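Local atomic coordinates of ankyrin repeat domain-containing protein EMB506, chloroplastic (PDB entry 6JD6), a protein that takes part in the early differentiation of proplastids during embryo development and is also required for correct cotyledon and leaf margin development. Residues V219-L231 and F258-P271. Residues are numbered along the deposited sequence; the frame is centred on the assembly and turned at random.
Sequences VQSRNRDITKILL and FKSYDLVKLLKIMP. With SO4 (sulfate ion), chain C; SO4 (sulfate ion), chain H.
Helices 224-231 and 260-269 run almost parallel, their axes 10.1 Å apart at an angle of 7°, with Arg-224 beside Leu-263 and Lys-228 beside Leu-266: the side-by-side stacking of equivalent second helices in an ankyrin array, here between repeats ANK 4 and ANK 5. The Schellman turn at Arg-222, between the two helices of ANK 4, supplies most of the polar contacts. Bent at both chi2 (-47°) and chi3 (-76°), the chain of Arg-222 curls back to lay one guanidinium face on Leu-263, whose CD1 sits over CZ at 3.4 Å. At the guanidinium edge, NE donates in the carbonyl plane to Phe-258 O (2.9 Å). NH1 reaches back to Val-219 O, tilted from the guanidinium plane, and also bonds Leu-250 O of helix 247-252; NH2 binds Ala-251 O. Replacing Arg-222 by alanine is likely to take a donor from Phe-258 O, Leu-250 O and Ala-251 O and leave Leu-263 CD1 without its flat cover. At the exposed Arg-224, NH1 forms a salt bridge with Asp-262 OD2 (3.0 Å), meeting its anti side from out of the carboxylate plane, as NE and NH2 hold a sulfate, probably from the crystallisation liquor. Further along, Leu-266 CD1 packs on Arg-224 O, and Leu-231 crosses the less well-ordered Met-270 at about a right angle, CD1 to CB 3.7 Å. Lys-259 NZ reaches across to the Schellman turn, donating to Arg-222 O (2.9 Å) from above the carbonyl plane.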
ATOM      1  N   VAL A 219      -7.876  -0.657 -17.933  1.00 31.40           N
ATOM      2  CA  VAL A 219      -8.408   0.397 -18.786  1.00 31.28           C
ATOM      3  C   VAL A 219      -8.617   1.710 -18.011  1.00 30.87           C
ATOM      4  O   VAL A 219      -8.333   2.793 -18.520  1.00 31.17           O
ATOM      5  CB  VAL A 219      -9.713  -0.060 -19.462  1.00 29.89           C
ATOM      6  CG1 VAL A 219     -10.304   1.056 -20.289  1.00 28.12           C
ATOM      7  CG2 VAL A 219      -9.443  -1.285 -20.338  1.00 29.89           C
ATOM      8  N   GLN A 220      -9.098   1.613 -16.777  1.00 29.32           N
ATOM      9  CA  GLN A 220      -9.248   2.797 -15.934  1.00 31.07           C
ATOM     10  C   GLN A 220      -7.901   3.495 -15.721  1.00 31.12           C
ATOM     11  O   GLN A 220      -7.827   4.726 -15.708  1.00 30.38           O
ATOM     12  CB  GLN A 220      -9.860   2.431 -14.581  1.00 30.96           C
ATOM     13  CG  GLN A 220     -10.266   3.635 -13.733  1.00 29.01           C
ATOM     14  CD  GLN A 220     -10.558   3.260 -12.298  1.00 27.90           C
ATOM     15  OE1 GLN A 220      -9.737   2.630 -11.630  1.00 30.19           O
ATOM     16  NE2 GLN A 220     -11.734   3.638 -11.813  1.00 27.54           N
ATOM     17  N   SER A 221      -6.839   2.705 -15.573  1.00 29.07           N
ATOM     18  CA  SER A 221      -5.498   3.253 -15.364  1.00 30.23           C
ATOM     19  C   SER A 221      -4.895   3.803 -16.658  1.00 32.29           C
ATOM     20  O   SER A 221      -3.831   4.419 -16.639  1.00 33.95           O
ATOM     21  CB  SER A 221      -4.563   2.193 -14.771  1.00 29.85           C
ATOM     22  OG  SER A 221      -4.151   1.268 -15.765  1.00 30.01           O
ATOM     23  N   ARG A 222      -5.589   3.569 -17.773  1.00 33.96           N
ATOM     24  CA  ARG A 222      -5.173   4.005 -19.117  1.00 31.94           C
ATOM     25  C   ARG A 222      -3.907   3.310 -19.612  1.00 34.19           C
ATOM     26  O   ARG A 222      -3.297   3.747 -20.592  1.00 34.64           O
ATOM     27  CB  ARG A 222      -5.003   5.534 -19.217  1.00 30.09           C
ATOM     28  CG  ARG A 222      -6.069   6.358 -18.490  1.00 30.18           C
ATOM     29  CD  ARG A 222      -7.467   5.854 -18.804  1.00 28.30           C
ATOM     30  NE  ARG A 222      -7.938   6.246 -20.128  1.00 31.24           N
ATOM     31  CZ  ARG A 222      -9.044   5.766 -20.686  1.00 30.75           C
ATOM     32  NH1 ARG A 222      -9.761   4.852 -20.043  1.00 28.07           N
ATOM     33  NH2 ARG A 222      -9.428   6.185 -21.883  1.00 29.18           N
ATOM     34  N   ASN A 223      -3.515   2.228 -18.949  1.00 31.42           N
ATOM     35  CA  ASN A 223      -2.278   1.544 -19.316  1.00 32.70           C
ATOM     36  C   ASN A 223      -2.440   0.560 -20.473  1.00 35.35           C
ATOM     37  O   ASN A 223      -3.049  -0.504 -20.322  1.00 33.81           O
ATOM     38  CB  ASN A 223      -1.667   0.833 -18.110  1.00 34.71           C
ATOM     39  CG  ASN A 223      -0.223   0.447 -18.348  1.00 40.70           C
ATOM     40  OD1 ASN A 223       0.067  -0.588 -18.950  1.00 39.62           O
ATOM     41  ND2 ASN A 223       0.697   1.295 -17.896  1.00 45.14           N
ATOM     42  N   ARG A 224      -1.876   0.919 -21.623  1.00 34.60           N
ATOM     43  CA  ARG A 224      -1.975   0.103 -22.825  1.00 35.91           C
ATOM     44  C   ARG A 224      -1.253  -1.242 -22.707  1.00 35.61           C
ATOM     45  O   ARG A 224      -1.789  -2.271 -23.113  1.00 35.63           O
ATOM     46  CB  ARG A 224      -1.454   0.886 -24.036  1.00 39.57           C
ATOM     47  CG  ARG A 224      -2.330   2.078 -24.413  1.00 45.17           C
ATOM     48  CD  ARG A 224      -1.625   3.016 -25.388  1.00 50.42           C
ATOM     49  NE  ARG A 224      -0.475   3.677 -24.775  1.00 54.06           N
ATOM     50  CZ  ARG A 224       0.272   4.594 -25.383  1.00 58.12           C
ATOM     51  NH1 ARG A 224      -0.011   4.962 -26.624  1.00 61.23           N
ATOM     52  NH2 ARG A 224       1.300   5.143 -24.749  1.00 57.79           N
ATOM     53  N   ASP A 225      -0.040  -1.234 -22.161  1.00 35.67           N
ATOM     54  CA  ASP A 225       0.737  -2.468 -22.020  1.00 39.72           C
ATOM     55  C   ASP A 225       0.036  -3.519 -21.163  1.00 38.74           C
ATOM     56  O   ASP A 225      -0.017  -4.692 -21.527  1.00 40.51           O
ATOM     57  CB  ASP A 225       2.126  -2.186 -21.438  1.00 39.44           C
ATOM     58  CG  ASP A 225       3.067  -1.571 -22.449  1.00 47.62           C
ATOM     59  OD1 ASP A 225       2.754  -1.612 -23.658  1.00 50.08           O
ATOM     60  OD2 ASP A 225       4.127  -1.056 -22.034  1.00 52.98           O
ATOM     61  N   ILE A 226      -0.494  -3.095 -20.021  1.00 33.92           N
ATOM     62  CA  ILE A 226      -1.155  -4.024 -19.109  1.00 35.22           C
ATOM     63  C   ILE A 226      -2.522  -4.470 -19.637  1.00 35.84           C
ATOM     64  O   ILE A 226      -2.892  -5.639 -19.505  1.00 37.96           O
ATOM     65  CB  ILE A 226      -1.245  -3.445 -17.684  1.00 33.59           C
ATOM     66  CG1 ILE A 226       0.159  -3.390 -17.069  1.00 32.95           C
ATOM     67  CG2 ILE A 226      -2.169  -4.286 -16.812  1.00 30.81           C
ATOM     68  CD1 ILE A 226       0.210  -2.734 -15.707  1.00 30.67           C
ATOM     69  N   THR A 227      -3.257  -3.547 -20.252  1.00 35.35           N
ATOM     70  CA  THR A 227      -4.507  -3.898 -20.926  1.00 34.08           C
ATOM     71  C   THR A 227      -4.250  -4.978 -21.977  1.00 37.34           C
ATOM     72  O   THR A 227      -4.959  -5.987 -22.036  1.00 38.26           O
ATOM     73  CB  THR A 227      -5.167  -2.670 -21.592  1.00 33.08           C
ATOM     74  OG1 THR A 227      -5.563  -1.726 -20.586  1.00 32.02           O
ATOM     75  CG2 THR A 227      -6.401  -3.083 -22.400  1.00 34.11           C
ATOM     76  N   LYS A 228      -3.217  -4.772 -22.789  1.00 37.43           N
ATOM     77  CA  LYS A 228      -2.877  -5.715 -23.850  1.00 38.96           C
ATOM     78  C   LYS A 228      -2.473  -7.081 -23.309  1.00 38.05           C
ATOM     79  O   LYS A 228      -2.891  -8.114 -23.832  1.00 35.60           O
ATOM     80  CB  LYS A 228      -1.754  -5.164 -24.734  1.00 41.17           C
ATOM     81  CG  LYS A 228      -1.291  -6.147 -25.801  1.00 48.30           C
ATOM     82  CD  LYS A 228      -0.372  -5.495 -26.824  1.00 52.43           C
ATOM     83  CE  LYS A 228      -0.029  -6.470 -27.941  1.00 57.83           C
ATOM     84  NZ  LYS A 228       0.721  -5.820 -29.055  1.00 61.25           N
ATOM     85  N   ILE A 229      -1.659  -7.092 -22.262  1.00 38.31           N
ATOM     86  CA  ILE A 229      -1.165  -8.361 -21.746  1.00 39.57           C
ATOM     87  C   ILE A 229      -2.263  -9.172 -21.045  1.00 39.04           C
ATOM     88  O   ILE A 229      -2.235 -10.401 -21.065  1.00 41.46           O
ATOM     89  CB  ILE A 229       0.096  -8.191 -20.866  1.00 38.72           C
ATOM     90  CG1 ILE A 229       0.973  -9.438 -20.967  1.00 46.29           C
ATOM     91  CG2 ILE A 229      -0.264  -7.876 -19.428  1.00 35.52           C
ATOM     92  CD1 ILE A 229       2.279  -9.312 -20.238  1.00 49.54           C
ATOM     93  N   LEU A 230      -3.238  -8.488 -20.450  1.00 36.64           N
ATOM     94  CA  LEU A 230      -4.397  -9.171 -19.887  1.00 33.18           C
ATOM     95  C   LEU A 230      -5.204  -9.857 -20.990  1.00 36.00           C
ATOM     96  O   LEU A 230      -5.600 -11.013 -20.852  1.00 38.30           O
ATOM     97  CB  LEU A 230      -5.278  -8.192 -19.103  1.00 31.86           C
ATOM     98  CG  LEU A 230      -4.755  -7.777 -17.724  1.00 33.40           C
ATOM     99  CD1 LEU A 230      -5.575  -6.621 -17.140  1.00 30.09           C
ATOM    100  CD2 LEU A 230      -4.758  -8.972 -16.782  1.00 33.45           C
ATOM    101  N   LEU A 231      -5.438  -9.140 -22.088  1.00 35.92           N
ATOM    102  CA  LEU A 231      -6.188  -9.678 -23.223  1.00 37.89           C
ATOM    103  C   LEU A 231      -5.467 -10.858 -23.879  1.00 40.84           C
ATOM    104  O   LEU A 231      -6.098 -11.809 -24.344  1.00 43.80           O
ATOM    105  CB  LEU A 231      -6.442  -8.579 -24.262  1.00 37.60           C
ATOM    106  CG  LEU A 231      -7.417  -7.468 -23.859  1.00 39.76           C
ATOM    107  CD1 LEU A 231      -7.317  -6.287 -24.818  1.00 40.29           C
ATOM    108  CD2 LEU A 231      -8.850  -8.003 -23.819  1.00 39.23           C
ATOM    109  N   PHE A 258      -6.761  11.107 -23.223  1.00 42.06           N
ATOM    110  CA  PHE A 258      -6.525  10.132 -22.166  1.00 37.87           C
ATOM    111  C   PHE A 258      -6.196   8.762 -22.755  1.00 35.13           C
ATOM    112  O   PHE A 258      -6.507   7.732 -22.153  1.00 35.66           O
ATOM    113  CB  PHE A 258      -7.743  10.020 -21.240  1.00 37.84           C
ATOM    114  CG  PHE A 258      -7.853  11.137 -20.239  1.00 39.76           C
ATOM    115  CD1 PHE A 258      -7.282  11.019 -18.985  1.00 39.34           C
ATOM    116  CD2 PHE A 258      -8.531  12.303 -20.552  1.00 41.35           C
ATOM    117  CE1 PHE A 258      -7.381  12.044 -18.060  1.00 40.40           C
ATOM    118  CE2 PHE A 258      -8.636  13.330 -19.631  1.00 41.81           C
ATOM    119  CZ  PHE A 258      -8.061  13.200 -18.388  1.00 40.68           C
ATOM    120  N   LYS A 259      -5.583   8.763 -23.935  1.00 35.63           N
ATOM    121  CA  LYS A 259      -5.210   7.537 -24.637  1.00 38.58           C
ATOM    122  C   LYS A 259      -6.425   6.660 -24.931  1.00 39.23           C
ATOM    123  O   LYS A 259      -6.313   5.442 -25.056  1.00 40.16           O
ATOM    124  CB  LYS A 259      -4.148   6.764 -23.842  1.00 38.75           C
ATOM    125  CG  LYS A 259      -2.820   7.511 -23.735  1.00 41.97           C
ATOM    126  CD  LYS A 259      -2.199   7.374 -22.359  1.00 46.30           C
ATOM    127  CE  LYS A 259      -1.649   5.982 -22.134  1.00 47.88           C
ATOM    128  NZ  LYS A 259      -1.269   5.783 -20.708  1.00 45.41           N
ATOM    129  N   SER A 260      -7.585   7.297 -25.056  1.00 39.54           N
ATOM    130  CA  SER A 260      -8.847   6.580 -25.187  1.00 39.74           C
ATOM    131  C   SER A 260      -8.940   5.780 -26.477  1.00 42.01           C
ATOM    132  O   SER A 260      -9.384   4.632 -26.466  1.00 42.89           O
ATOM    133  CB  SER A 260     -10.024   7.547 -25.085  1.00 38.52           C
ATOM    134  OG  SER A 260     -10.059   8.149 -23.805  1.00 38.09           O
ATOM    135  N   TYR A 261      -8.532   6.382 -27.588  1.00 43.08           N
ATOM    136  CA  TYR A 261      -8.614   5.698 -28.870  1.00 44.27           C
ATOM    137  C   TYR A 261      -7.716   4.464 -28.924  1.00 43.23           C
ATOM    138  O   TYR A 261      -8.112   3.431 -29.454  1.00 45.48           O
ATOM    139  CB  TYR A 261      -8.288   6.635 -30.035  1.00 50.09           C
ATOM    140  CG  TYR A 261      -8.459   5.950 -31.370  1.00 57.01           C
ATOM    141  CD1 TYR A 261      -9.725   5.717 -31.887  1.00 59.05           C
ATOM    142  CD2 TYR A 261      -7.361   5.509 -32.098  1.00 60.71           C
ATOM    143  CE1 TYR A 261      -9.895   5.079 -33.098  1.00 62.74           C
ATOM    144  CE2 TYR A 261      -7.522   4.870 -33.315  1.00 62.80           C
ATOM    145  CZ  TYR A 261      -8.794   4.658 -33.807  1.00 65.81           C
ATOM    146  OH  TYR A 261      -8.975   4.021 -35.012  1.00 71.50           O
ATOM    147  N   ASP A 262      -6.508   4.575 -28.380  1.00 40.73           N
ATOM    148  CA  ASP A 262      -5.585   3.446 -28.354  1.00 43.70           C
ATOM    149  C   ASP A 262      -6.161   2.282 -27.563  1.00 42.46           C
ATOM    150  O   ASP A 262      -6.065   1.129 -27.983  1.00 45.84           O
ATOM    151  CB  ASP A 262      -4.235   3.855 -27.760  1.00 45.23           C
ATOM    152  CG  ASP A 262      -3.424   4.718 -28.701  1.00 50.82           C
ATOM    153  OD1 ASP A 262      -3.733   4.729 -29.912  1.00 53.58           O
ATOM    154  OD2 ASP A 262      -2.476   5.380 -28.231  1.00 52.66           O
ATOM    155  N   LEU A 263      -6.758   2.592 -26.417  1.00 36.44           N
ATOM    156  CA  LEU A 263      -7.373   1.572 -25.578  1.00 35.68           C
ATOM    157  C   LEU A 263      -8.562   0.906 -26.281  1.00 36.87           C
ATOM    158  O   LEU A 263      -8.707  -0.319 -26.240  1.00 37.79           O
ATOM    159  CB  LEU A 263      -7.789   2.168 -24.230  1.00 33.32           C
ATOM    160  CG  LEU A 263      -6.606   2.549 -23.331  1.00 34.63           C
ATOM    161  CD1 LEU A 263      -7.054   3.430 -22.183  1.00 33.90           C
ATOM    162  CD2 LEU A 263      -5.899   1.303 -22.803  1.00 30.47           C
ATOM    163  N   VAL A 264      -9.398   1.715 -26.926  1.00 37.66           N
ATOM    164  CA  VAL A 264     -10.537   1.203 -27.687  1.00 38.95           C
ATOM    165  C   VAL A 264     -10.061   0.248 -28.777  1.00 42.96           C
ATOM    166  O   VAL A 264     -10.635  -0.822 -28.984  1.00 43.49           O
ATOM    167  CB  VAL A 264     -11.349   2.352 -28.327  1.00 41.50           C
ATOM    168  CG1 VAL A 264     -12.244   1.831 -29.456  1.00 42.09           C
ATOM    169  CG2 VAL A 264     -12.171   3.074 -27.272  1.00 38.45           C
ATOM    170  N   LYS A 265      -8.994   0.642 -29.461  1.00 44.74           N
ATOM    171  CA  LYS A 265      -8.404  -0.164 -30.519  1.00 47.80           C
ATOM    172  C   LYS A 265      -7.964  -1.533 -29.993  1.00 44.00           C
ATOM    173  O   LYS A 265      -8.299  -2.561 -30.575  1.00 44.62           O
ATOM    174  CB  LYS A 265      -7.237   0.595 -31.150  1.00 54.73           C
ATOM    175  CG  LYS A 265      -6.588  -0.083 -32.331  1.00 63.86           C
ATOM    176  CD  LYS A 265      -5.952   0.946 -33.259  1.00 72.19           C
ATOM    177  CE  LYS A 265      -5.034   1.898 -32.497  1.00 76.53           C
ATOM    178  NZ  LYS A 265      -4.347   2.859 -33.409  1.00 80.63           N
ATOM    179  N   LEU A 266      -7.232  -1.542 -28.883  1.00 41.99           N
ATOM    180  CA  LEU A 266      -6.846  -2.785 -28.224  1.00 42.36           C
ATOM    181  C   LEU A 266      -8.055  -3.653 -27.878  1.00 42.20           C
ATOM    182  O   LEU A 266      -8.022  -4.873 -28.036  1.00 42.33           O
ATOM    183  CB  LEU A 266      -6.056  -2.493 -26.946  1.00 42.05           C
ATOM    184  CG  LEU A 266      -4.613  -2.013 -27.109  1.00 42.93           C
ATOM    185  CD1 LEU A 266      -4.016  -1.655 -25.756  1.00 38.59           C
ATOM    186  CD2 LEU A 266      -3.775  -3.078 -27.804  1.00 44.51           C
ATOM    187  N   LEU A 267      -9.121  -3.015 -27.404  1.00 38.90           N
ATOM    188  CA  LEU A 267     -10.305  -3.733 -26.949  1.00 37.30           C
ATOM    189  C   LEU A 267     -11.148  -4.263 -28.103  1.00 37.98           C
ATOM    190  O   LEU A 267     -11.963  -5.161 -27.916  1.00 38.13           O
ATOM    191  CB  LEU A 267     -11.155  -2.838 -26.043  1.00 34.35           C
ATOM    192  CG  LEU A 267     -10.556  -2.529 -24.672  1.00 35.65           C
ATOM    193  CD1 LEU A 267     -11.267  -1.349 -24.023  1.00 30.98           C
ATOM    194  CD2 LEU A 267     -10.621  -3.761 -23.773  1.00 36.49           C
ATOM    195  N   LYS A 268     -10.951  -3.709 -29.294  1.00 40.14           N
ATOM    196  CA  LYS A 268     -11.719  -4.132 -30.461  1.00 45.99           C
ATOM    197  C   LYS A 268     -10.982  -5.174 -31.296  1.00 55.59           C
ATOM    198  O   LYS A 268     -11.591  -5.874 -32.101  1.00 60.03           O
ATOM    199  CB  LYS A 268     -12.084  -2.928 -31.331  1.00 43.06           C
ATOM    200  CG  LYS A 268     -13.186  -2.057 -30.747  1.00 42.48           C
ATOM    201  CD  LYS A 268     -14.502  -2.821 -30.655  1.00 41.77           C
ATOM    202  CE  LYS A 268     -15.641  -1.917 -30.203  1.00 40.69           C
ATOM    203  NZ  LYS A 268     -16.952  -2.638 -30.138  1.00 42.76           N
ATOM    204  N   ILE A 269      -9.673  -5.279 -31.094  1.00 59.95           N
ATOM    205  CA  ILE A 269      -8.845  -6.164 -31.908  1.00 65.87           C
ATOM    206  C   ILE A 269      -8.272  -7.351 -31.124  1.00 70.45           C
ATOM    207  O   ILE A 269      -8.354  -8.491 -31.577  1.00 73.24           O
ATOM    208  CB  ILE A 269      -7.707  -5.379 -32.583  1.00 67.64           C
ATOM    209  CG1 ILE A 269      -8.294  -4.326 -33.525  1.00 69.36           C
ATOM    210  CG2 ILE A 269      -6.784  -6.315 -33.341  1.00 70.80           C
ATOM    211  CD1 ILE A 269      -7.260  -3.419 -34.153  1.00 71.48           C
ATOM    212  N   MET A 270      -7.699  -7.083 -29.952  1.00 70.86           N
ATOM    213  CA  MET A 270      -7.113  -8.137 -29.121  1.00 72.45           C
ATOM    214  C   MET A 270      -8.183  -8.959 -28.393  1.00 72.82           C
ATOM    215  O   MET A 270      -9.208  -8.415 -27.973  1.00 68.44           O
ATOM    216  CB  MET A 270      -6.130  -7.542 -28.103  1.00 70.44           C
ATOM    217  CG  MET A 270      -4.932  -6.835 -28.720  1.00 71.96           C
ATOM    218  SD  MET A 270      -3.907  -7.929 -29.725  1.00108.46           S
ATOM    219  CE  MET A 270      -2.718  -6.764 -30.388  1.00112.42           C
ATOM    220  N   PRO A 271      -7.949 -10.278 -28.247  0.87 76.47           N
ATOM    221  CA  PRO A 271      -6.786 -11.009 -28.768  0.87 80.36           C
ATOM    222  C   PRO A 271      -6.926 -11.334 -30.255  0.87 85.79           C
ATOM    223  O   PRO A 271      -8.022 -11.200 -30.805  0.87 85.53           O
ATOM    224  CB  PRO A 271      -6.794 -12.298 -27.944  0.87 78.38           C
ATOM    225  CG  PRO A 271      -8.228 -12.520 -27.639  0.87 77.01           C
ATOM    226  CD  PRO A 271      -8.821 -11.148 -27.437  0.87 75.63           C
TER
HETATM  227  S   SO4 C 301       1.215   2.770 -21.625  0.81 46.09           S
HETATM  228  O1  SO4 C 301       2.095   3.526 -22.511  0.81 49.65           O
HETATM  229  O2  SO4 C 301       1.457   1.339 -21.793  0.81 40.93           O
HETATM  230  O3  SO4 C 301       1.484   3.132 -20.237  0.81 50.60           O
HETATM  231  O4  SO4 C 301      -0.172   3.105 -21.938  0.81 42.46           O
HETATM  232  S   SO4 H 306      -6.455   9.727 -27.810  1.00117.97           S
HETATM  233  O1  SO4 H 306      -6.532  10.521 -29.034  1.00120.90           O
HETATM  234  O2  SO4 H 306      -5.909   8.406 -28.117  1.00116.19           O
HETATM  235  O3  SO4 H 306      -5.584  10.402 -26.850  1.00118.75           O
HETATM  236  O4  SO4 H 306      -7.793   9.586 -27.242  1.00115.82           O